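Local coordinates for hydroxyethylphosphonate dioxygenase (PDB 6B9R), which binds 2-hydroxyethylphosphonate beside an iron ion and probably converts it, with oxygen, to hydroxymethylphosphonate, at residues T114-Y122 with G393-G401. Sequence-based numbering, arbitrary orientation.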
loop_
_atom_site.group_PDB
_atom_site.type_symbol
_atom_site.label_atom_id
_atom_site.label_comp_id
_atom_site.label_asym_id
_atom_site.label_seq_id
_atom_site.Cartn_x
_atom_site.Cartn_y
_atom_site.Cartn_z
ATOM N N THR A 114 -23.181 10.427 -4.373
ATOM C CA THR A 114 -22.730 11.619 -3.667
ATOM C C THR A 114 -21.239 11.824 -3.969
ATOM O O THR A 114 -20.668 11.149 -4.834
ATOM C CB THR A 114 -23.048 11.521 -2.169
ATOM O OG1 THR A 114 -22.400 10.387 -1.596
ATOM C CG2 THR A 114 -24.547 11.379 -1.962
ATOM N N ALA A 115 -20.613 12.770 -3.268
ATOM C CA ALA A 115 -19.309 13.281 -3.694
ATOM C C ALA A 115 -18.263 12.174 -3.765
ATOM O O ALA A 115 -18.059 11.433 -2.803
ATOM C CB ALA A 115 -18.839 14.387 -2.746
ATOM N N MET A 116 -17.591 12.085 -4.916
ATOM C CA MET A 116 -16.560 11.088 -5.182
ATOM C C MET A 116 -15.376 11.761 -5.858
ATOM O O MET A 116 -15.470 12.901 -6.321
ATOM C CB MET A 116 -17.059 9.977 -6.099
ATOM C CG MET A 116 -17.964 9.033 -5.445
ATOM S SD MET A 116 -18.467 7.679 -6.495
ATOM C CE MET A 116 -19.930 8.374 -7.254
ATOM N N SER A 117 -14.272 11.018 -5.963
ATOM C CA SER A 117 -13.071 11.543 -6.597
ATOM C C SER A 117 -12.216 10.406 -7.136
ATOM O O SER A 117 -12.126 9.339 -6.522
ATOM C CB SER A 117 -12.241 12.374 -5.612
ATOM O OG SER A 117 -10.984 12.737 -6.166
ATOM N N ARG A 118 -11.561 10.658 -8.276
ATOM C CA ARG A 118 -10.585 9.713 -8.804
ATOM C C ARG A 118 -9.335 9.620 -7.939
ATOM O O ARG A 118 -8.497 8.742 -8.174
ATOM C CB ARG A 118 -10.222 10.116 -10.227
ATOM C CG ARG A 118 -11.406 9.988 -11.188
ATOM C CD ARG A 118 -11.109 10.669 -12.526
ATOM N NE ARG A 118 -12.271 10.662 -13.419
ATOM C CZ ARG A 118 -13.285 11.522 -13.346
ATOM N NH1 ARG A 118 -13.296 12.456 -12.410
ATOM N NH2 ARG A 118 -14.285 11.458 -14.221
ATOM N N GLN A 119 -9.191 10.505 -6.964
ATOM C CA GLN A 119 -8.066 10.505 -6.047
ATOM C C GLN A 119 -8.316 9.652 -4.808
ATOM O O GLN A 119 -7.423 9.542 -3.962
ATOM C CB GLN A 119 -7.745 11.954 -5.644
ATOM C CG GLN A 119 -7.248 12.801 -6.837
ATOM C CD GLN A 119 -7.367 14.303 -6.623
ATOM O OE1 GLN A 119 -8.359 14.907 -7.023
ATOM N NE2 GLN A 119 -6.345 14.915 -6.010
ATOM N N ALA A 120 -9.500 9.054 -4.676
ATOM C CA ALA A 120 -9.887 8.386 -3.440
ATOM C C ALA A 120 -10.782 7.190 -3.746
ATOM O O ALA A 120 -11.431 7.128 -4.790
ATOM C CB ALA A 120 -10.616 9.349 -2.503
ATOM N N SER A 121 -10.866 6.263 -2.794
ATOM C CA SER A 121 -11.599 5.016 -3.011
ATOM C C SER A 121 -13.065 5.065 -2.589
ATOM O O SER A 121 -13.743 4.028 -2.669
ATOM C CB SER A 121 -10.922 3.862 -2.267
ATOM O OG SER A 121 -11.074 4.036 -0.881
ATOM N N TYR A 122 -13.576 6.204 -2.120
ATOM C CA TYR A 122 -14.979 6.252 -1.713
ATOM C C TYR A 122 -15.874 5.848 -2.868
ATOM O O TYR A 122 -15.658 6.264 -4.013
ATOM C CB TYR A 122 -15.410 7.651 -1.293
ATOM C CG TYR A 122 -14.779 8.227 -0.068
ATOM C CD1 TYR A 122 -15.151 7.796 1.204
ATOM C CD2 TYR A 122 -13.861 9.263 -0.177
ATOM C CE1 TYR A 122 -14.574 8.352 2.333
ATOM C CE2 TYR A 122 -13.299 9.830 0.937
ATOM C CZ TYR A 122 -13.653 9.376 2.190
ATOM O OH TYR A 122 -13.076 9.958 3.296
ATOM N N GLY A 393 -28.317 17.877 2.059
ATOM C CA GLY A 393 -28.228 16.895 1.001
ATOM C C GLY A 393 -27.043 17.063 0.077
ATOM O O GLY A 393 -26.793 16.169 -0.741
ATOM N N ASP A 394 -26.335 18.192 0.152
ATOM C CA ASP A 394 -25.071 18.353 -0.559
ATOM C C ASP A 394 -23.983 17.515 0.115
ATOM O O ASP A 394 -24.079 17.152 1.291
ATOM C CB ASP A 394 -24.626 19.824 -0.575
ATOM C CG ASP A 394 -25.436 20.701 -1.520
ATOM O OD1 ASP A 394 -26.319 20.195 -2.238
ATOM O OD2 ASP A 394 -25.168 21.924 -1.539
ATOM N N SER A 395 -22.926 17.210 -0.638
ATOM C CA SER A 395 -21.819 16.451 -0.077
ATOM C C SER A 395 -20.505 17.076 -0.534
ATOM O O SER A 395 -20.475 17.950 -1.408
ATOM C CB SER A 395 -21.902 14.964 -0.473
ATOM O OG SER A 395 -22.118 14.826 -1.878
ATOM N N ALA A 396 -19.407 16.641 0.079
ATOM C CA ALA A 396 -18.108 17.162 -0.324
ATOM C C ALA A 396 -17.047 16.088 -0.152
ATOM O O ALA A 396 -17.170 15.185 0.680
ATOM C CB ALA A 396 -17.716 18.414 0.472
ATOM N N TYR A 397 -16.003 16.204 -0.964
ATOM C CA TYR A 397 -14.816 15.376 -0.868
ATOM C C TYR A 397 -13.627 16.274 -0.550
ATOM O O TYR A 397 -13.503 17.361 -1.124
ATOM C CB TYR A 397 -14.565 14.613 -2.172
ATOM C CG TYR A 397 -13.174 14.075 -2.191
ATOM C CD1 TYR A 397 -12.807 13.035 -1.344
ATOM C CD2 TYR A 397 -12.208 14.637 -3.014
ATOM C CE1 TYR A 397 -11.521 12.552 -1.331
ATOM C CE2 TYR A 397 -10.912 14.157 -3.011
ATOM C CZ TYR A 397 -10.576 13.115 -2.172
ATOM O OH TYR A 397 -9.284 12.647 -2.158
ATOM N N VAL A 398 -12.761 15.828 0.372
ATOM C CA VAL A 398 -11.596 16.585 0.824
ATOM C C VAL A 398 -10.363 15.693 0.751
ATOM O O VAL A 398 -10.379 14.574 1.276
ATOM C CB VAL A 398 -11.772 17.105 2.266
ATOM C CG1 VAL A 398 -10.753 18.211 2.565
ATOM C CG2 VAL A 398 -13.225 17.583 2.528
ATOM N N ILE A 399 -9.298 16.182 0.111
ATOM C CA ILE A 399 -8.044 15.426 0.041
ATOM C C ILE A 399 -7.343 15.497 1.392
ATOM O O ILE A 399 -7.647 16.389 2.207
ATOM C CB ILE A 399 -7.112 15.940 -1.078
ATOM C CG1 ILE A 399 -6.524 17.319 -0.733
ATOM C CG2 ILE A 399 -7.824 15.903 -2.424
ATOM C CD1 ILE A 399 -5.412 17.795 -1.739
ATOM N N PRO A 400 -6.403 14.588 1.668
ATOM C CA PRO A 400 -5.609 14.697 2.899
ATOM C C PRO A 400 -4.920 16.053 3.010
ATOM O O PRO A 400 -4.547 16.668 2.011
ATOM C CB PRO A 400 -4.574 13.572 2.756
ATOM C CG PRO A 400 -5.214 12.578 1.838
ATOM C CD PRO A 400 -6.048 13.395 0.875
ATOM N N GLY A 401 -4.737 16.505 4.247
ATOM C CA GLY A 401 -3.908 17.658 4.535
ATOM C C GLY A 401 -4.613 19.000 4.545
ATOM O O GLY A 401 -3.969 20.010 4.855
#
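In Y397, CG lies anti to the backbone N (chi1 165°), which carries the ring along the 114-122 loop, to S117, A120 and Y122. In S395, OG sits between the backbone N and the carbonyl carbon (chi1 49°), and from there it meets the backbone of A115. The A115 N to S395 OG hydrogen bond is 2.9 Å long and clearly bent, at 138°. It is the one hydrogen bond between the two segments. T114 CB packs against the same hydroxyl oxygen, and A115 CB lies 3.6 Å from A396 C of the strand backbone.

The Y397 ring carries most of the remaining contact. S117 CB stands over one face in a CH-pi contact, 3.7 Å from the ring centroid. I399 N lies above the opposite face, near the rim. A120 CB approaches Y397 CE1 obliquely, at 3.5 Å. Y122 meets it edge to edge, with its CE2 4.0 Å from Y397 CE1. Farther along, Q119 NE2 touches the I399 CG2 methyl at 4.0 Å.

The loop keeps its own shape here. S117 to A120 form a type I beta turn. S117 OG accepts from Q119 N at 3.0 Å, an ST turn, and also bonds to D81. The buried Y397 hydroxyl is satisfied by H364, and T114 OG1 pairs with Y366.

This buried contact joins two antiparallel sheets, consistent with the two cupin domains of this enzyme family. The loop links strands 106-113 and 123-129 of one sheet. Strand 395-398 belongs to the other, between strands 86-89 and 364-369. Helix 215-223 of the second subunit covers the far end, where its T222 bonds Q119 NE2 and its F223 packs on I399.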